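Local coordinates for CRISPR-associated protein,CRISPR-associated endonuclease Cas9 (Corynebacterium diphtheriae, PDB 6JOO), which cleaves invading double-stranded DNA in bacterial CRISPR immunity, as an RNA-guided, magnesium-dependent endonuclease that carries RuvC-like and HNH nuclease domains in its natural form, at residues V644-S648 / R906-G910; P30-L36 / L634-D638; V533-R537 / T580-A585. One frame throughout, in Å; residues are numbered along the deposited sequence.

Contact 1 of 3, residues V644-S648 / R906-G910. With nucleotides of chain B.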
loop_
_atom_site.group_PDB
_atom_site.type_symbol
_atom_site.label_atom_id
_atom_site.label_comp_id
_atom_site.label_asym_id
_atom_site.label_seq_id
_atom_site.Cartn_x
_atom_site.Cartn_y
_atom_site.Cartn_z
ATOM N N VAL A 644 -2.346 -27.929 -19.128
ATOM C CA VAL A 644 -2.139 -27.291 -17.832
ATOM C C VAL A 644 -1.962 -25.797 -18.069
ATOM O O VAL A 644 -1.051 -25.375 -18.790
ATOM C CB VAL A 644 -0.925 -27.887 -17.109
ATOM C CG1 VAL A 644 -0.827 -27.340 -15.698
ATOM C CG2 VAL A 644 -1.013 -29.403 -17.096
ATOM N N VAL A 645 -2.836 -24.995 -17.474
ATOM C CA VAL A 645 -2.906 -23.566 -17.749
ATOM C C VAL A 645 -2.116 -22.814 -16.684
ATOM O O VAL A 645 -2.398 -22.938 -15.487
ATOM C CB VAL A 645 -4.362 -23.081 -17.808
ATOM C CG1 VAL A 645 -4.420 -21.564 -17.777
ATOM C CG2 VAL A 645 -5.035 -23.609 -19.063
ATOM N N VAL A 646 -1.127 -22.040 -17.124
ATOM C CA VAL A 646 -0.408 -21.096 -16.277
ATOM C C VAL A 646 -0.890 -19.704 -16.654
ATOM O O VAL A 646 -0.711 -19.274 -17.801
ATOM C CB VAL A 646 1.114 -21.214 -16.449
ATOM C CG1 VAL A 646 1.827 -20.330 -15.442
ATOM C CG2 VAL A 646 1.556 -22.656 -16.314
HETATM N N MSE A 647 -1.505 -19.004 -15.702
HETATM C CA MSE A 647 -2.075 -17.690 -15.987
HETATM C C MSE A 647 -2.000 -16.717 -14.813
HETATM O O MSE A 647 -1.737 -17.109 -13.674
HETATM C CB MSE A 647 -3.531 -17.829 -16.415
HETATM C CG MSE A 647 -4.461 -18.196 -15.279
HETATM SE SE MSE A 647 -6.317 -18.100 -15.833
HETATM C CE MSE A 647 -7.160 -18.306 -14.086
ATOM N N SER A 648 -2.248 -15.442 -15.111
ATOM C CA SER A 648 -2.267 -14.385 -14.111
ATOM C C SER A 648 -3.273 -13.331 -14.545
ATOM O O SER A 648 -3.619 -13.224 -15.724
ATOM C CB SER A 648 -0.881 -13.755 -13.927
ATOM O OG SER A 648 0.092 -14.743 -13.642
ATOM N N ARG A 906 -8.102 -15.466 -20.954
ATOM C CA ARG A 906 -8.757 -16.642 -20.397
ATOM C C ARG A 906 -9.768 -16.243 -19.329
ATOM O O ARG A 906 -9.718 -15.146 -18.770
ATOM C CB ARG A 906 -7.738 -17.622 -19.796
ATOM C CG ARG A 906 -6.598 -17.999 -20.729
ATOM C CD ARG A 906 -5.603 -18.942 -20.061
ATOM N NE ARG A 906 -4.524 -19.326 -20.966
ATOM C CZ ARG A 906 -4.606 -20.314 -21.852
ATOM N NH1 ARG A 906 -5.722 -21.020 -21.954
ATOM N NH2 ARG A 906 -3.572 -20.592 -22.636
ATOM N N ASP A 907 -10.687 -17.169 -19.047
ATOM C CA ASP A 907 -11.671 -17.011 -17.985
ATOM C C ASP A 907 -11.083 -17.552 -16.680
ATOM O O ASP A 907 -9.907 -17.916 -16.614
ATOM C CB ASP A 907 -12.992 -17.679 -18.377
ATOM C CG ASP A 907 -12.883 -19.198 -18.525
ATOM O OD1 ASP A 907 -11.786 -19.765 -18.333
ATOM O OD2 ASP A 907 -13.915 -19.830 -18.842
ATOM N N SER A 908 -11.891 -17.620 -15.621
ATOM C CA SER A 908 -11.338 -18.010 -14.330
ATOM C C SER A 908 -10.901 -19.468 -14.322
ATOM O O SER A 908 -10.037 -19.852 -13.527
ATOM C CB SER A 908 -12.355 -17.741 -13.230
ATOM O OG SER A 908 -12.902 -16.449 -13.390
ATOM N N LEU A 909 -11.479 -20.287 -15.198
ATOM C CA LEU A 909 -11.152 -21.703 -15.299
ATOM C C LEU A 909 -10.012 -21.978 -16.274
ATOM O O LEU A 909 -9.732 -23.144 -16.567
ATOM C CB LEU A 909 -12.392 -22.506 -15.710
ATOM C CG LEU A 909 -13.507 -22.574 -14.662
ATOM C CD1 LEU A 909 -14.791 -23.135 -15.245
ATOM C CD2 LEU A 909 -13.065 -23.396 -13.466
ATOM N N GLY A 910 -9.352 -20.937 -16.778
ATOM C CA GLY A 910 -8.236 -21.101 -17.685
ATOM C C GLY A 910 -8.604 -21.370 -19.125
ATOM O O GLY A 910 -7.706 -21.598 -19.944
ATOM P P C B 112 -15.842 -14.078 -13.011
ATOM O OP1 C B 112 -15.179 -15.395 -13.188
ATOM O OP2 C B 112 -15.029 -12.854 -12.808
ATOM O "O5'" C B 112 -16.801 -13.813 -14.251
ATOM C "C5'" C B 112 -17.650 -14.840 -14.726
ATOM C "C4'" C B 112 -18.620 -14.323 -15.753
ATOM O "O4'" C B 112 -19.330 -13.183 -15.220
ATOM C "C3'" C B 112 -18.014 -13.814 -17.050
ATOM O "O3'" C B 112 -17.737 -14.869 -17.960
ATOM C "C2'" C B 112 -19.071 -12.839 -17.566
ATOM O "O2'" C B 112 -20.075 -13.525 -18.299
ATOM C "C1'" C B 112 -19.693 -12.312 -16.267
ATOM N N1 C B 112 -19.271 -10.933 -15.931
ATOM C C2 C B 112 -20.032 -9.887 -16.459
ATOM O O2 C B 112 -21.003 -10.166 -17.180
ATOM N N3 C B 112 -19.695 -8.608 -16.177
ATOM C C4 C B 112 -18.646 -8.355 -15.396
ATOM N N4 C B 112 -18.354 -7.075 -15.148
ATOM C C5 C B 112 -17.857 -9.404 -14.839
ATOM C C6 C B 112 -18.200 -10.668 -15.127
#
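Arg906 opens the segment with an extended side chain laid over Val645, its CD 3.7 Å from Val645 CG1, so that the valine covers one face of the guanidinium. Arg906 NH1 donates to Gly910 O (2.9 Å), while NH2 salt-bridges Glu822. Asp907 starts a type I turn, its O accepting from Gly910 N at 3.1 Å; the same O lies 3.7 Å from SE of selenomethionine Met647. Ser908 O is 3.3 Å from Met647 CE, and Ser908 OG donates to OP1 of C112 of chain B (2.5 Å), a small hydroxyl suited to a backbone phosphate. Leu909 turns away onto Trp482. Gly910 ends the turn at positive phi, where a CB would crowd Val645 CG1. A C-terminal domain loop thus meets an edge strand of the RuvC-like domain, both in the carboxy-terminal part of the fusion. No hydrogen bond links the segments, so van der Waals packing joins them, while the loop's polar groups are spent within its own turn, on Glu822, Arg911 and Ser35, and on the RNA.

Contact 2 of 3, residues P30-L36 / L634-D638; sequences PIKTLSL and LLTED
This is a helix-on-sheet packing contact in the RuvC-like domain, where helix 615-641 covers strand 30-40 in the sheet of the RNase H-type fold and joins the N- and C-terminal parts of the engineered chain. The short segments have axes 9.3 Å apart at closest approach, crossing at -41°; Thr33 and Leu634 are nearest, CA to CA 7.1 Å. The strand is not regular: Leu34 (phi/psi -84/-48) and Ser35 both face Ala21 in a classic beta bulge, and Ile31 (psi -58°) also departs from extended geometry. Pro30, Thr33 and Leu36 point toward the helix. Leu634 (chi1 m, chi2 141°, between wells) reaches Pro30 CB with CD1 at 3.7 Å, while its CD2 lies 3.2 Å from Ile31 O. Leu635 (m, t) brings CD2 to 3.7 Å from CD1 of Leu36 (m, t). Thr33 (chi1 p) suits the middle because it has two faces: CG2 packs 4.0 Å from Leu634 CB, and OG1 donates to Asp638 OD2 at 2.9 Å. Leucines, with Pro30 and the methyl of Thr33, supply the apolar packing, and a buried carboxylate that accepts from the Thr33 hydroxyl and pairs with the Arg643 guanidinium adds a directional link.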
loop_
_atom_site.group_PDB
_atom_site.type_symbol
_atom_site.label_atom_id
_atom_site.label_comp_id
_atom_site.label_asym_id
_atom_site.label_seq_id
_atom_site.Cartn_x
_atom_site.Cartn_y
_atom_site.Cartn_z
ATOM N N PRO A 30 -10.368 -41.315 -10.501
ATOM C CA PRO A 30 -10.314 -40.165 -11.412
ATOM C C PRO A 30 -10.734 -40.556 -12.822
ATOM O O PRO A 30 -10.394 -41.634 -13.314
ATOM C CB PRO A 30 -8.840 -39.742 -11.365
ATOM C CG PRO A 30 -8.276 -40.404 -10.138
ATOM C CD PRO A 30 -9.038 -41.677 -9.987
ATOM N N ILE A 31 -11.474 -39.659 -13.475
ATOM C CA ILE A 31 -12.017 -39.927 -14.803
ATOM C C ILE A 31 -11.502 -38.906 -15.809
ATOM O O ILE A 31 -10.890 -39.267 -16.820
ATOM C CB ILE A 31 -13.557 -39.930 -14.782
ATOM C CG1 ILE A 31 -14.080 -41.009 -13.832
ATOM C CG2 ILE A 31 -14.109 -40.127 -16.187
ATOM C CD1 ILE A 31 -15.590 -41.073 -13.763
ATOM N N LYS A 32 -11.763 -37.626 -15.551
ATOM C CA LYS A 32 -11.385 -36.558 -16.465
ATOM C C LYS A 32 -10.912 -35.352 -15.668
ATOM O O LYS A 32 -11.464 -35.048 -14.607
ATOM C CB LYS A 32 -12.560 -36.160 -17.372
ATOM C CG LYS A 32 -12.239 -35.053 -18.361
ATOM C CD LYS A 32 -13.468 -34.625 -19.144
ATOM C CE LYS A 32 -13.133 -33.484 -20.092
ATOM N NZ LYS A 32 -14.317 -33.029 -20.871
ATOM N N THR A 33 -9.888 -34.672 -16.179
ATOM C CA THR A 33 -9.402 -33.445 -15.560
ATOM C C THR A 33 -10.280 -32.278 -15.996
ATOM O O THR A 33 -10.376 -31.975 -17.191
ATOM C CB THR A 33 -7.943 -33.185 -15.933
ATOM O OG1 THR A 33 -7.827 -33.027 -17.353
ATOM C CG2 THR A 33 -7.059 -34.338 -15.473
ATOM N N LEU A 34 -10.916 -31.619 -15.027
ATOM C CA LEU A 34 -11.839 -30.536 -15.345
ATOM C C LEU A 34 -11.104 -29.212 -15.533
ATOM O O LEU A 34 -11.340 -28.497 -16.513
ATOM C CB LEU A 34 -12.907 -30.422 -14.252
ATOM C CG LEU A 34 -13.804 -31.648 -14.043
ATOM C CD1 LEU A 34 -14.829 -31.405 -12.942
ATOM C CD2 LEU A 34 -14.494 -32.041 -15.341
ATOM N N SER A 35 -10.205 -28.869 -14.612
ATOM C CA SER A 35 -9.475 -27.611 -14.702
ATOM C C SER A 35 -8.167 -27.733 -13.938
ATOM O O SER A 35 -8.169 -28.084 -12.755
ATOM C CB SER A 35 -10.315 -26.447 -14.149
ATOM O OG SER A 35 -9.618 -25.214 -14.237
ATOM N N LEU A 36 -7.057 -27.455 -14.619
ATOM C CA LEU A 36 -5.734 -27.427 -14.006
ATOM C C LEU A 36 -5.149 -26.041 -14.238
ATOM O O LEU A 36 -4.893 -25.655 -15.383
ATOM C CB LEU A 36 -4.830 -28.513 -14.583
ATOM C CG LEU A 36 -5.309 -29.946 -14.367
ATOM C CD1 LEU A 36 -4.308 -30.936 -14.941
ATOM C CD2 LEU A 36 -5.545 -30.212 -12.889
ATOM N N LEU A 634 -3.647 -39.422 -16.615
ATOM C CA LEU A 634 -4.384 -38.252 -17.083
ATOM C C LEU A 634 -3.486 -37.022 -17.172
ATOM O O LEU A 634 -3.584 -36.241 -18.126
ATOM C CB LEU A 634 -5.571 -37.989 -16.156
ATOM C CG LEU A 634 -6.529 -39.162 -15.926
ATOM C CD1 LEU A 634 -7.005 -39.207 -14.482
ATOM C CD2 LEU A 634 -7.712 -39.069 -16.873
ATOM N N LEU A 635 -2.605 -36.834 -16.186
ATOM C CA LEU A 635 -1.749 -35.654 -16.180
ATOM C C LEU A 635 -0.660 -35.742 -17.241
ATOM O O LEU A 635 -0.232 -34.710 -17.770
ATOM C CB LEU A 635 -1.138 -35.456 -14.793
ATOM C CG LEU A 635 -2.146 -35.317 -13.645
ATOM C CD1 LEU A 635 -1.458 -34.945 -12.335
ATOM C CD2 LEU A 635 -3.224 -34.302 -13.995
ATOM N N THR A 636 -0.208 -36.956 -17.569
ATOM C CA THR A 636 0.778 -37.104 -18.634
ATOM C C THR A 636 0.214 -36.642 -19.969
ATOM O O THR A 636 0.895 -35.941 -20.728
ATOM C CB THR A 636 1.255 -38.554 -18.729
ATOM O OG1 THR A 636 0.132 -39.418 -18.924
ATOM C CG2 THR A 636 1.996 -38.963 -17.463
ATOM N N GLU A 637 -1.033 -37.010 -20.272
ATOM C CA GLU A 637 -1.664 -36.540 -21.502
ATOM C C GLU A 637 -1.807 -35.025 -21.493
ATOM O O GLU A 637 -1.474 -34.350 -22.474
ATOM C CB GLU A 637 -3.028 -37.201 -21.686
ATOM C CG GLU A 637 -3.006 -38.717 -21.675
ATOM C CD GLU A 637 -4.343 -39.316 -22.077
ATOM O OE1 GLU A 637 -5.169 -38.584 -22.663
ATOM O OE2 GLU A 637 -4.570 -40.516 -21.807
ATOM N N ASP A 638 -2.300 -34.471 -20.382
ATOM C CA ASP A 638 -2.493 -33.029 -20.292
ATOM C C ASP A 638 -1.162 -32.293 -20.344
ATOM O O ASP A 638 -1.067 -31.205 -20.924
ATOM C CB ASP A 638 -3.251 -32.688 -19.011
ATOM C CG ASP A 638 -4.684 -33.188 -19.034
ATOM O OD1 ASP A 638 -5.349 -33.033 -20.081
ATOM O OD2 ASP A 638 -5.142 -33.740 -18.012
#

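Contact 3 of 3, residues V533-R537 / T580-A585; sequences VRVYR and TSDYVA
Arg534 and Asp582 form a salt bridge, NE to OD2 at 3.4 Å, long enough that the hydrogen bond within it is weak. Arg534 curls back (chi1 and chi2 both m), and its NH1 also makes a weak hydrogen bond to Val533 O (3.5 Å); Asp582 (chi1 t) meets the guanidinium at its edge. Ser581 is the N-cap: its OG accepts from Val584 N at 3.0 Å, a role that a short hydroxyl side chain fills well. Extended residues 533-536 belong to an outermost strand of the RuvC-like domain's RNase H-type sheet, in the carboxy-terminal part of the fusion; 582-585 begin helix 582-591. Arg534 CA lies 8.6 Å from Asp582 CA and Tyr536 CA 7.9 Å from Ala585 CA. Tyr536 (chi1 m, chi2 -79°) fills the gap with its broad ring: CE1 is 3.3 Å from Ala585 CB, where a small methyl permits the close approach, and CE2 is 3.5 Å from Thr580 OG1. Both Tyr536 and Thr580 also pack on Ile497 of strand 495-499.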
loop_
_atom_site.group_PDB
_atom_site.type_symbol
_atom_site.label_atom_id
_atom_site.label_comp_id
_atom_site.label_asym_id
_atom_site.label_seq_id
_atom_site.Cartn_x
_atom_site.Cartn_y
_atom_site.Cartn_z
ATOM N N VAL A 533 -13.637 -30.496 4.028
ATOM C CA VAL A 533 -12.517 -29.594 3.788
ATOM C C VAL A 533 -11.409 -29.946 4.771
ATOM O O VAL A 533 -11.666 -30.103 5.968
ATOM C CB VAL A 533 -12.924 -28.117 3.936
ATOM C CG1 VAL A 533 -11.833 -27.212 3.395
ATOM C CG2 VAL A 533 -14.245 -27.849 3.228
ATOM N N ARG A 534 -10.181 -30.072 4.268
ATOM C CA ARG A 534 -9.051 -30.481 5.087
ATOM C C ARG A 534 -7.814 -29.678 4.713
ATOM O O ARG A 534 -7.622 -29.309 3.553
ATOM C CB ARG A 534 -8.758 -31.981 4.937
ATOM C CG ARG A 534 -9.739 -32.890 5.657
ATOM C CD ARG A 534 -9.769 -32.587 7.147
ATOM N NE ARG A 534 -10.328 -33.693 7.919
ATOM C CZ ARG A 534 -11.619 -33.836 8.197
ATOM N NH1 ARG A 534 -12.497 -32.941 7.767
ATOM N NH2 ARG A 534 -12.033 -34.878 8.906
ATOM N N VAL A 535 -6.979 -29.410 5.715
ATOM C CA VAL A 535 -5.677 -28.784 5.520
ATOM C C VAL A 535 -4.611 -29.781 5.946
ATOM O O VAL A 535 -4.857 -30.660 6.777
ATOM C CB VAL A 535 -5.529 -27.466 6.312
ATOM C CG1 VAL A 535 -4.358 -26.645 5.786
ATOM C CG2 VAL A 535 -6.798 -26.668 6.245
ATOM N N TYR A 536 -3.419 -29.639 5.371
ATOM C CA TYR A 536 -2.299 -30.510 5.690
ATOM C C TYR A 536 -1.009 -29.704 5.679
ATOM O O TYR A 536 -0.877 -28.721 4.946
ATOM C CB TYR A 536 -2.216 -31.689 4.711
ATOM C CG TYR A 536 -3.428 -32.589 4.775
ATOM C CD1 TYR A 536 -3.565 -33.527 5.787
ATOM C CD2 TYR A 536 -4.446 -32.488 3.836
ATOM C CE1 TYR A 536 -4.678 -34.343 5.860
ATOM C CE2 TYR A 536 -5.561 -33.304 3.902
ATOM C CZ TYR A 536 -5.671 -34.231 4.913
ATOM O OH TYR A 536 -6.779 -35.047 4.981
ATOM N N ARG A 537 -0.062 -30.127 6.513
ATOM C CA ARG A 537 1.223 -29.449 6.603
ATOM C C ARG A 537 2.024 -29.644 5.321
ATOM O O ARG A 537 1.892 -30.657 4.628
ATOM C CB ARG A 537 2.018 -29.966 7.801
ATOM N N THR A 580 -5.971 -37.094 -1.147
ATOM C CA THR A 580 -5.222 -37.474 0.050
ATOM C C THR A 580 -6.229 -37.845 1.134
ATOM O O THR A 580 -6.835 -36.968 1.758
ATOM C CB THR A 580 -4.296 -36.349 0.512
ATOM O OG1 THR A 580 -5.078 -35.242 0.976
ATOM C CG2 THR A 580 -3.401 -35.886 -0.630
ATOM N N SER A 581 -6.414 -39.148 1.348
ATOM C CA SER A 581 -7.293 -39.606 2.413
ATOM C C SER A 581 -6.646 -39.346 3.769
ATOM O O SER A 581 -5.419 -39.327 3.903
ATOM C CB SER A 581 -7.613 -41.095 2.251
ATOM O OG SER A 581 -6.622 -41.911 2.851
ATOM N N ASP A 582 -7.490 -39.129 4.782
ATOM C CA ASP A 582 -6.981 -38.775 6.104
ATOM C C ASP A 582 -6.198 -39.925 6.729
ATOM O O ASP A 582 -5.273 -39.689 7.515
ATOM C CB ASP A 582 -8.135 -38.347 7.017
ATOM C CG ASP A 582 -7.691 -37.393 8.124
ATOM O OD1 ASP A 582 -6.587 -37.579 8.674
ATOM O OD2 ASP A 582 -8.446 -36.446 8.440
ATOM N N TYR A 583 -6.553 -41.171 6.402
ATOM C CA TYR A 583 -5.766 -42.299 6.883
ATOM C C TYR A 583 -4.443 -42.388 6.136
ATOM O O TYR A 583 -3.423 -42.786 6.711
ATOM C CB TYR A 583 -6.568 -43.599 6.763
ATOM C CG TYR A 583 -7.757 -43.646 7.697
ATOM C CD1 TYR A 583 -7.617 -44.065 9.012
ATOM C CD2 TYR A 583 -9.016 -43.249 7.268
ATOM C CE1 TYR A 583 -8.697 -44.097 9.873
ATOM C CE2 TYR A 583 -10.102 -43.276 8.120
ATOM C CZ TYR A 583 -9.936 -43.701 9.422
ATOM O OH TYR A 583 -11.013 -43.731 10.277
ATOM N N VAL A 584 -4.437 -41.996 4.861
ATOM C CA VAL A 584 -3.182 -41.814 4.138
ATOM C C VAL A 584 -2.414 -40.629 4.712
ATOM O O VAL A 584 -1.176 -40.614 4.703
ATOM C CB VAL A 584 -3.464 -41.652 2.628
ATOM C CG1 VAL A 584 -2.385 -40.830 1.934
ATOM C CG2 VAL A 584 -3.594 -43.021 1.969
ATOM N N ALA A 585 -3.127 -39.641 5.258
ATOM C CA ALA A 585 -2.469 -38.449 5.783
ATOM C C ALA A 585 -1.544 -38.779 6.946
ATOM O O ALA A 585 -0.504 -38.136 7.121
ATOM C CB ALA A 585 -3.513 -37.426 6.215
#

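How the contacts relate
All three contacts reach one mixed sheet of the RuvC-like domain: contact 3 at its outermost strand 532-536, contacts 1 and 2 at the other end, where strands 30-40 and 645-647 are neighbours. Contacts 1 and 2 have centres 15 Å apart and touch directly. Val645 N probably hydrogen-bonds Leu36 O (3.0 Å), and Ser35 OG probably hydrogen-bonds Leu909 O (3.1 Å), so the bulged strand also holds the C-terminal loop. Contact 3 is more remote, its centre 21 Å from that of contact 2 and 26 Å from that of contact 1. Toward the nucleic acid, contact 1 binds a phosphate, whereas the nearest atoms of contacts 3 and 2 stay about 9 and 11 Å away.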